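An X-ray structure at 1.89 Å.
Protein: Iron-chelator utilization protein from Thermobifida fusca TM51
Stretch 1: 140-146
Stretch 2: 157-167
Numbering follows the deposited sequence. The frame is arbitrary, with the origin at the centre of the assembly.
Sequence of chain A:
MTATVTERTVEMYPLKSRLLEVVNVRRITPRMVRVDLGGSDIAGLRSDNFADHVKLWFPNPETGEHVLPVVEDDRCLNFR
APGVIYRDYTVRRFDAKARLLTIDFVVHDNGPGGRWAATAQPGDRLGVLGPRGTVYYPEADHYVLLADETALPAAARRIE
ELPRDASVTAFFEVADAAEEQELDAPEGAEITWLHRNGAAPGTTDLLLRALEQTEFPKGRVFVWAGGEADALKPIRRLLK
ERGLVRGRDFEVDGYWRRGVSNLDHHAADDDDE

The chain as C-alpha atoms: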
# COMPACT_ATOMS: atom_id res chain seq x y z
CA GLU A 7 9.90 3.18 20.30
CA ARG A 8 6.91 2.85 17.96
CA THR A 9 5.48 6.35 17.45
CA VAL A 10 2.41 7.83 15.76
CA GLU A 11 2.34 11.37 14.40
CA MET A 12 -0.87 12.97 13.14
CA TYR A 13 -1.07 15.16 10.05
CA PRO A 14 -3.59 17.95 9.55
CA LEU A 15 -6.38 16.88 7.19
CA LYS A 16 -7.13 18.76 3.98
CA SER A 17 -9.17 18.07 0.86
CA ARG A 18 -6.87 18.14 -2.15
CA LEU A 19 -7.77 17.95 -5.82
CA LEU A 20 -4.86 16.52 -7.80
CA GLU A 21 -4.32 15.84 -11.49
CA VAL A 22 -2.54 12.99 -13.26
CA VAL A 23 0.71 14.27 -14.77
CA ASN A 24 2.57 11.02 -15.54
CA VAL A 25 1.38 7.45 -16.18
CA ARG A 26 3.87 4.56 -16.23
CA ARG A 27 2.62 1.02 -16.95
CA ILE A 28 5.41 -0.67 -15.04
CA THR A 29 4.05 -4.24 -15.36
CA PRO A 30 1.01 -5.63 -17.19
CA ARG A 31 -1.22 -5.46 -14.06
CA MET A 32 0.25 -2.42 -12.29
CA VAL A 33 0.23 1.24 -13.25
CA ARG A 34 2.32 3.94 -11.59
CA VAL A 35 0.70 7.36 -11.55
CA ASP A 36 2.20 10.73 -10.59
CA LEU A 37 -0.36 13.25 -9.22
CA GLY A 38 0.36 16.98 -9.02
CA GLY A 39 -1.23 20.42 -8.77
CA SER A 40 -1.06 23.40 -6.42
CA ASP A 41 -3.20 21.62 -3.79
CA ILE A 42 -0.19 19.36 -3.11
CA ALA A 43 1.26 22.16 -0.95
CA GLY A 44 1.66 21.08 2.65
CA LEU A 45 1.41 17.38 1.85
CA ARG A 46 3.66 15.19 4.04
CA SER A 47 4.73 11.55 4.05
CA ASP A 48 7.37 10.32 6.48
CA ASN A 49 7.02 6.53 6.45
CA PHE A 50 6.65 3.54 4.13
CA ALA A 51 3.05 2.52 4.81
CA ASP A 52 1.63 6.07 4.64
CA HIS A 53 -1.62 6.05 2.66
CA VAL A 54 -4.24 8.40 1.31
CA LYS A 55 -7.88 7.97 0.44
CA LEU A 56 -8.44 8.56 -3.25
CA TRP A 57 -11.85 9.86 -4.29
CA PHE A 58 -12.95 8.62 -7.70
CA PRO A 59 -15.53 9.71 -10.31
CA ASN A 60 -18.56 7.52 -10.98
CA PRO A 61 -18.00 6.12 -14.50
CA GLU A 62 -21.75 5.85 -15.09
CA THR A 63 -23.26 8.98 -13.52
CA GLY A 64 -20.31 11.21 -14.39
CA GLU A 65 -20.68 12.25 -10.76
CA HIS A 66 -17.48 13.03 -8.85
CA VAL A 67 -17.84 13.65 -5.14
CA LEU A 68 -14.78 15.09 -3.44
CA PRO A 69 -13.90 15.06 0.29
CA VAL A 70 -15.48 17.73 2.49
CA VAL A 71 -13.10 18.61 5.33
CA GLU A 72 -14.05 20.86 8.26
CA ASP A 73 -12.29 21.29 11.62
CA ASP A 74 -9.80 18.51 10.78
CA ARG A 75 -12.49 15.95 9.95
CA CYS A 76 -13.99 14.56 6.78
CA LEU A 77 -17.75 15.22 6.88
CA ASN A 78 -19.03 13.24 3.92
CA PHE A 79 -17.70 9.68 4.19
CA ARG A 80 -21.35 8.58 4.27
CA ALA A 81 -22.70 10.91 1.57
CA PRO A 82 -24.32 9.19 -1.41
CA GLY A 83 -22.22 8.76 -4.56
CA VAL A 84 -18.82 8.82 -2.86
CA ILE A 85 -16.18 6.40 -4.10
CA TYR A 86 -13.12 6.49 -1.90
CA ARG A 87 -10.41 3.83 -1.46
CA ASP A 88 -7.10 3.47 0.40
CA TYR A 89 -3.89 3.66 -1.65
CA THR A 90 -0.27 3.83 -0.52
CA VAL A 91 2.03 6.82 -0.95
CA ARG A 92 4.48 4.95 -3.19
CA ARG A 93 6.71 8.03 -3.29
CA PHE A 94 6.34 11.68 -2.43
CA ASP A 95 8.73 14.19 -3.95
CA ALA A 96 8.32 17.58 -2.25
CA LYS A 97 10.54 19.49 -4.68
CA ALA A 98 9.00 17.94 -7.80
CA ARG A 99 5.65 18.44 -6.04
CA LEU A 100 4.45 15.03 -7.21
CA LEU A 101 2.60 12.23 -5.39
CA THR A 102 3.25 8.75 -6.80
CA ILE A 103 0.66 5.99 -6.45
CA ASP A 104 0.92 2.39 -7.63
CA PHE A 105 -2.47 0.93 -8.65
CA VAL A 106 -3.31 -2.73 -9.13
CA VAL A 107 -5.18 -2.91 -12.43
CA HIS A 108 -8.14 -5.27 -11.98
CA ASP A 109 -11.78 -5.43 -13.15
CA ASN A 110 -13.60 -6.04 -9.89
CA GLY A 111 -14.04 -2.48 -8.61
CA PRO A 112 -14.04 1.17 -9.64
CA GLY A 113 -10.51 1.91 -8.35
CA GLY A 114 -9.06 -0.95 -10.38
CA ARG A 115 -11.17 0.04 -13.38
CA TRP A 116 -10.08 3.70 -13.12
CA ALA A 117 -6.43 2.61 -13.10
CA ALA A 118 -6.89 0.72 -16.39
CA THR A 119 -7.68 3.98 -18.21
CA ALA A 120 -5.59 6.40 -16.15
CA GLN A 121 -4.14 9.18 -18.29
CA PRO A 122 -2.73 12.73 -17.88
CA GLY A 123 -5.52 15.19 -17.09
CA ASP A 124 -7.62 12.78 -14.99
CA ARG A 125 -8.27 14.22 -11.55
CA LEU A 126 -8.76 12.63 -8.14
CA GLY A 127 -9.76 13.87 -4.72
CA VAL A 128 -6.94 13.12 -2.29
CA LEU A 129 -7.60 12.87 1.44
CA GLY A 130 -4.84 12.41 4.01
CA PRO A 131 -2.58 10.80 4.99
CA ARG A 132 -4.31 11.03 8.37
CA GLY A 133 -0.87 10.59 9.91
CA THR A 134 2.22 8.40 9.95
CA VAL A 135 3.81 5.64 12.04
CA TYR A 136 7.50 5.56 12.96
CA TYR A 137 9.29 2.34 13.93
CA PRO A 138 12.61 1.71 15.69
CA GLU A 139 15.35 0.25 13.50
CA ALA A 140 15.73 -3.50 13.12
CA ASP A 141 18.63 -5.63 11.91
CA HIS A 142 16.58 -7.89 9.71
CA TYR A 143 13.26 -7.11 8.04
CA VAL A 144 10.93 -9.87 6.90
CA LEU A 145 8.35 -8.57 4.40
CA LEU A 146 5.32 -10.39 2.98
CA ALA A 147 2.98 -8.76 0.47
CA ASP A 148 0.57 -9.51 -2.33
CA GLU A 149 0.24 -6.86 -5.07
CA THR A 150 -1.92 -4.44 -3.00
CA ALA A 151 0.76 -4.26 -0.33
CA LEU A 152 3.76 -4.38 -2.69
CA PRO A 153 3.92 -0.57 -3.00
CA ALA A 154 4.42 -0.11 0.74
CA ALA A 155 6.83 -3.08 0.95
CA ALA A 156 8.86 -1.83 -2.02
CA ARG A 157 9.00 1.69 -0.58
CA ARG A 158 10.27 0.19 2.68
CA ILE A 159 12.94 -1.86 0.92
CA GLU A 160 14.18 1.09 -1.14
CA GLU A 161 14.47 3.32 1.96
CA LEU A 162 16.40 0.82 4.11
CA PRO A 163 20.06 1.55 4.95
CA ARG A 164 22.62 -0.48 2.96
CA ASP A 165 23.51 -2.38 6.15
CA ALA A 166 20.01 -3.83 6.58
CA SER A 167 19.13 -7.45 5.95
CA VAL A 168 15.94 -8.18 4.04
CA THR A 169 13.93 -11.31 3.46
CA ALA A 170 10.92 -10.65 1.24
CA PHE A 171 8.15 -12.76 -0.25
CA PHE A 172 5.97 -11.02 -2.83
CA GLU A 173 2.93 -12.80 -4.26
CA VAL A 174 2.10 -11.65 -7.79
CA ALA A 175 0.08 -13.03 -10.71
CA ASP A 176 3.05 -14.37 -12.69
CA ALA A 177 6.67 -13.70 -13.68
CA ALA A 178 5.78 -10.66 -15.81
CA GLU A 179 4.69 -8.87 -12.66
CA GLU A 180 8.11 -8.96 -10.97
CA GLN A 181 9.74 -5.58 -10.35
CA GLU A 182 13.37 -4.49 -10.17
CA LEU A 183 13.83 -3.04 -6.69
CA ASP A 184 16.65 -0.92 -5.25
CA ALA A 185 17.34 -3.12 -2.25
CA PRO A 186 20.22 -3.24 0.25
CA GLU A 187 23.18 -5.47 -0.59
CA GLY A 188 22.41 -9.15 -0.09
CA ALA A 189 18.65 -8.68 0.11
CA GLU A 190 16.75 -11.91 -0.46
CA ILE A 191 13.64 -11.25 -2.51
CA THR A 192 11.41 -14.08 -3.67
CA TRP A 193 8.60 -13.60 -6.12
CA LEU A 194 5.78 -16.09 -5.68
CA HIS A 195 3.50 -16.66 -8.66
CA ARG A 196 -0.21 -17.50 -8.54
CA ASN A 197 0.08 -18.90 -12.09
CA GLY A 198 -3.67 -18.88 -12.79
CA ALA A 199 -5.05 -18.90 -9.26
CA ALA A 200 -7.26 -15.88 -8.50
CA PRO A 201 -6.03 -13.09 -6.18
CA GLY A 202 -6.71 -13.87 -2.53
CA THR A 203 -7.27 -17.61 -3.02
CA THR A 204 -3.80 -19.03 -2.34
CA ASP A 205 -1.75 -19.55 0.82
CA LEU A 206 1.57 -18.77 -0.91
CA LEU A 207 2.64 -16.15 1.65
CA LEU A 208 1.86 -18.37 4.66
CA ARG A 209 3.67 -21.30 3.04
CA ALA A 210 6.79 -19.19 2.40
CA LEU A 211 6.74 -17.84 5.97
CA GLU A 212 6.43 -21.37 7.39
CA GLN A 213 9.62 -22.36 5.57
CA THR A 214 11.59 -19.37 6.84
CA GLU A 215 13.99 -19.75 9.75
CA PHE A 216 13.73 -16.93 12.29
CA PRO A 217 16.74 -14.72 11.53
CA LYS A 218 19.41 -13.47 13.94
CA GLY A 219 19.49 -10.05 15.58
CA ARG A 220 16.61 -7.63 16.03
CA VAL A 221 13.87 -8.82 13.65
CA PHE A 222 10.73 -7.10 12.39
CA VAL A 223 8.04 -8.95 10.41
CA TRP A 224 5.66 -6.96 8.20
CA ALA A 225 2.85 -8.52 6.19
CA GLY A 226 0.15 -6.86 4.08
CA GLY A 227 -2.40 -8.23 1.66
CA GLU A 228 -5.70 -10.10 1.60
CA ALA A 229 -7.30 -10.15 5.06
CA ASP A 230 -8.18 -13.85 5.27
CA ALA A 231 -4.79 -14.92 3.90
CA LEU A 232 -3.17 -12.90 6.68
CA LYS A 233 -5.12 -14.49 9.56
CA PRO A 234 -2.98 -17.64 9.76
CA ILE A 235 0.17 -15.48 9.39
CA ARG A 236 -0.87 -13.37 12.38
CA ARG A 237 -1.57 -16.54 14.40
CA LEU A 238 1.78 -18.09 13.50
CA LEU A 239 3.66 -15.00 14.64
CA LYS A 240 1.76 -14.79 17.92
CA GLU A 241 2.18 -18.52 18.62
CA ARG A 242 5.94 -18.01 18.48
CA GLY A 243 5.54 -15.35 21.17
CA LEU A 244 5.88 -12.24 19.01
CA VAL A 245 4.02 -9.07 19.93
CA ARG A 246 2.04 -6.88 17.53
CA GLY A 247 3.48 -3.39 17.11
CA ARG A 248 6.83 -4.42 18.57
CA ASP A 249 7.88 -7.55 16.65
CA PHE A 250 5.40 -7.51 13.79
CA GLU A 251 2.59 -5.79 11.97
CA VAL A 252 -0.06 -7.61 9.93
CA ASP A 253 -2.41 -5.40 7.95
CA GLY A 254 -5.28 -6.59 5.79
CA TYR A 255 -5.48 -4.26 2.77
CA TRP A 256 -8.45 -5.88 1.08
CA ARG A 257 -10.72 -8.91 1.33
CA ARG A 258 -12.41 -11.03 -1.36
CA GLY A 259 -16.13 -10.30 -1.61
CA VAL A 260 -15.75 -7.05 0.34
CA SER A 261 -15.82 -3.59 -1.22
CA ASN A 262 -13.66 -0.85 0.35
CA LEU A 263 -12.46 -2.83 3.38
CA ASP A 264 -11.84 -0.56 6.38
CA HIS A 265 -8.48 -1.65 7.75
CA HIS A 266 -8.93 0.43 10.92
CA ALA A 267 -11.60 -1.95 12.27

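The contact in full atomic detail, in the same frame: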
# COMPACT_ATOMS: atom_id res chain seq x y z
N ALA A 140 15.52 -2.08 12.91
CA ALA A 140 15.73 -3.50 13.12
C ALA A 140 16.96 -3.93 12.34
O ALA A 140 17.43 -3.19 11.47
CB ALA A 140 14.50 -4.30 12.70
N ASP A 141 17.49 -5.10 12.65
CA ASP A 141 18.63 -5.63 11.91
C ASP A 141 18.17 -6.36 10.67
O ASP A 141 18.83 -6.32 9.63
CB ASP A 141 19.46 -6.56 12.79
CG ASP A 141 20.17 -5.83 13.91
OD1 ASP A 141 20.86 -4.83 13.62
OD2 ASP A 141 20.01 -6.24 15.08
N HIS A 142 17.05 -7.05 10.79
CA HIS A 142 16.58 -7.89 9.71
C HIS A 142 15.07 -7.73 9.55
O HIS A 142 14.30 -7.93 10.49
CB HIS A 142 16.94 -9.34 9.98
CG HIS A 142 16.76 -10.26 8.81
ND1 HIS A 142 17.74 -11.13 8.39
CD2 HIS A 142 15.70 -10.46 7.99
CE1 HIS A 142 17.29 -11.83 7.36
NE2 HIS A 142 16.06 -11.44 7.10
N TYR A 143 14.67 -7.34 8.35
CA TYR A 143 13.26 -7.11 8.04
C TYR A 143 12.72 -8.25 7.21
O TYR A 143 13.29 -8.60 6.18
CB TYR A 143 13.08 -5.78 7.31
CG TYR A 143 13.52 -4.57 8.09
CD1 TYR A 143 12.59 -3.80 8.79
CD2 TYR A 143 14.86 -4.19 8.15
CE1 TYR A 143 12.99 -2.69 9.52
CE2 TYR A 143 15.26 -3.09 8.88
CZ TYR A 143 14.32 -2.34 9.56
OH TYR A 143 14.71 -1.24 10.28
N VAL A 144 11.62 -8.84 7.66
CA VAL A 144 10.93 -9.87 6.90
C VAL A 144 9.63 -9.29 6.35
O VAL A 144 8.75 -8.89 7.11
CB VAL A 144 10.62 -11.10 7.75
CG1 VAL A 144 9.87 -12.14 6.92
CG2 VAL A 144 11.91 -11.69 8.33
N LEU A 145 9.51 -9.21 5.03
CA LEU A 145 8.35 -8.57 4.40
C LEU A 145 7.54 -9.54 3.54
O LEU A 145 8.10 -10.25 2.70
CB LEU A 145 8.81 -7.39 3.55
CG LEU A 145 9.71 -6.38 4.25
CD1 LEU A 145 10.45 -5.57 3.22
CD2 LEU A 145 8.89 -5.47 5.13
N LEU A 146 6.24 -9.58 3.77
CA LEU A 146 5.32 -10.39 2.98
C LEU A 146 4.25 -9.48 2.40
O LEU A 146 3.71 -8.60 3.09
CB LEU A 146 4.70 -11.50 3.84
CG LEU A 146 5.70 -12.40 4.57
CD1 LEU A 146 5.73 -12.08 6.05
CD2 LEU A 146 5.37 -13.86 4.35
N ARG A 157 8.54 0.41 -1.10
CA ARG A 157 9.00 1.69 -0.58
C ARG A 157 9.89 1.48 0.64
O ARG A 157 10.91 2.13 0.78
CB ARG A 157 7.82 2.60 -0.20
CG ARG A 157 8.29 3.88 0.48
CD ARG A 157 7.18 4.90 0.67
NE ARG A 157 7.65 6.03 1.48
CZ ARG A 157 6.88 7.04 1.87
NH1 ARG A 157 5.60 7.06 1.50
NH2 ARG A 157 7.38 8.03 2.61
N ARG A 158 9.48 0.56 1.51
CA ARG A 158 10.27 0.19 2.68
C ARG A 158 11.66 -0.31 2.29
O ARG A 158 12.68 0.18 2.77
CB ARG A 158 9.53 -0.87 3.49
CG ARG A 158 10.30 -1.44 4.68
CD ARG A 158 10.70 -0.33 5.60
NE ARG A 158 10.51 -0.66 7.01
CZ ARG A 158 10.97 0.10 7.99
NH1 ARG A 158 11.63 1.21 7.69
NH2 ARG A 158 10.76 -0.23 9.26
N ILE A 159 11.68 -1.29 1.39
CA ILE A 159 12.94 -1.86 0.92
C ILE A 159 13.87 -0.79 0.34
O ILE A 159 15.07 -0.78 0.63
CB ILE A 159 12.69 -2.95 -0.13
CG1 ILE A 159 12.09 -4.17 0.54
CG2 ILE A 159 13.97 -3.34 -0.81
CD1 ILE A 159 11.67 -5.27 -0.42
N GLU A 160 13.33 0.12 -0.46
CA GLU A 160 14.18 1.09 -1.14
C GLU A 160 14.68 2.19 -0.19
O GLU A 160 15.62 2.89 -0.51
CB GLU A 160 13.45 1.67 -2.35
CG GLU A 160 13.28 0.60 -3.45
CD GLU A 160 12.74 1.12 -4.77
OE1 GLU A 160 12.06 2.18 -4.78
OE2 GLU A 160 12.99 0.45 -5.81
N GLU A 161 14.08 2.30 0.99
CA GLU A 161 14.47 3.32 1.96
C GLU A 161 15.38 2.77 3.07
O GLU A 161 15.94 3.53 3.87
CB GLU A 161 13.22 3.97 2.57
CG GLU A 161 12.44 4.81 1.57
CD GLU A 161 11.16 5.43 2.12
OE1 GLU A 161 10.79 5.15 3.29
OE2 GLU A 161 10.51 6.20 1.36
N LEU A 162 15.54 1.45 3.11
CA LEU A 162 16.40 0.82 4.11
C LEU A 162 17.87 1.18 3.91
O LEU A 162 18.33 1.32 2.77
CB LEU A 162 16.24 -0.71 4.06
CG LEU A 162 14.93 -1.28 4.62
CD1 LEU A 162 14.86 -2.77 4.41
CD2 LEU A 162 14.78 -0.94 6.10
N PRO A 163 18.61 1.34 5.02
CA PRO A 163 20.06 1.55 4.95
C PRO A 163 20.76 0.36 4.29
O PRO A 163 20.23 -0.75 4.36
CB PRO A 163 20.48 1.69 6.42
CG PRO A 163 19.39 1.01 7.19
CD PRO A 163 18.13 1.27 6.41
N ARG A 164 21.91 0.59 3.67
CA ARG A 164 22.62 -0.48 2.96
C ARG A 164 23.01 -1.64 3.87
O ARG A 164 23.19 -2.77 3.42
CB ARG A 164 23.86 0.08 2.27
N ASP A 165 23.13 -1.37 5.17
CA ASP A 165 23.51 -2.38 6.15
C ASP A 165 22.42 -3.42 6.40
O ASP A 165 22.71 -4.54 6.80
CB ASP A 165 23.91 -1.70 7.48
CG ASP A 165 22.71 -1.11 8.24
OD1 ASP A 165 21.73 -1.83 8.54
OD2 ASP A 165 22.74 0.10 8.54
N ALA A 166 21.16 -3.02 6.19
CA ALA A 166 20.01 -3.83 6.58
C ALA A 166 19.95 -5.16 5.86
O ALA A 166 20.36 -5.27 4.71
CB ALA A 166 18.72 -3.05 6.34
N SER A 167 19.46 -6.18 6.56
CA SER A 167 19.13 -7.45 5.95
C SER A 167 17.65 -7.49 5.63
O SER A 167 16.82 -7.01 6.42
CB SER A 167 19.49 -8.63 6.87
OG SER A 167 20.88 -8.71 7.06

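Two backbone hydrogen bonds join the stretches. Ser167 N donates to Asp141 O at 3.1 Å, with an angle of 166° at the hydrogen. Tyr143 N donates to Ser167 O at 2.9 Å, with an angle of 172°. Both are close to linear. Ser167 therefore uses its amide and its carbonyl on the residues before and after His142. This is the pattern of a parallel beta bridge, and His142 and Ser167 are the bridged pair, with CA atoms 4.6 Å apart. The carbonyl of Ser167 has a second neighbour. His142 CA lies 3.4 Å from Ser167 O, and its hydrogen points roughly at the oxygen, a CA-H...O contact that supplements the stronger amide bond.

The side chains of His142 and Ser167 lie on the same face of the sheet. His142 takes the t rotamer, and Ser167 CB sits over one face of its imidazole. The distance from Ser167 CB to the centroid of the His142 ring is 3.8 Å, 30° off the ring normal, a CH-pi contact. The closest side-chain pair is His142 ND1 and Ser167 CB, at 3.4 Å.

The Tyr143 ring is the centre of the packing between the strand and the second stretch. The CA-to-CB bond of Tyr143 points toward that stretch, and 95 Å² of the residue is covered by it, the largest covered area of any residue here. Leu162 CD2 lies over one face of the Tyr143 ring, 3.8 Å from its centroid and 22° off the normal, a second CH-pi contact. The closest atoms of this pair are Tyr143 CE2 and Leu162 CD2, at 3.5 Å. Ala166 CB adds a looser apolar contact, 4.3 Å from Tyr143 CE2. The ring is also tied to its own stretch. Ala140 N donates a hydrogen bond to Tyr143 OH at 2.9 Å, so the hydroxyl is held by backbone three residues earlier.

Arg158 reaches the same ring from the helix. Arg158 NH2 is 3.3 Å from Tyr143 CE1, and that carbon lies over one face of the guanidinium. The approach to the tyrosine ring is oblique.

Leu145 makes the remaining apolar contacts. Like Tyr143, it points its CA-to-CB bond toward the second stretch, while Val144 between them points away, as expected from the alternation of a strand. Leu145 CD1 meets Ile159 CG1 at 3.4 Å. The CA-to-CB bond of Ile159 points sideways, but the end of its side chain comes nearer. Leu145 CD2 is 4.3 Å from Arg158 CG, so the aliphatic part of the arginine also packs on the leucine.

The strand and the helix run nearly antiparallel, at 157°, with a closest axial approach of 10.7 Å. Their contact is through side chains. After the helix, a type I turn from Pro163 to Ala166, with Ala166 N donating to Pro163 O at 3.1 Å, leads directly into Ser167 and the parallel bridge. In all, 422 Å² is buried, summed over both stretches.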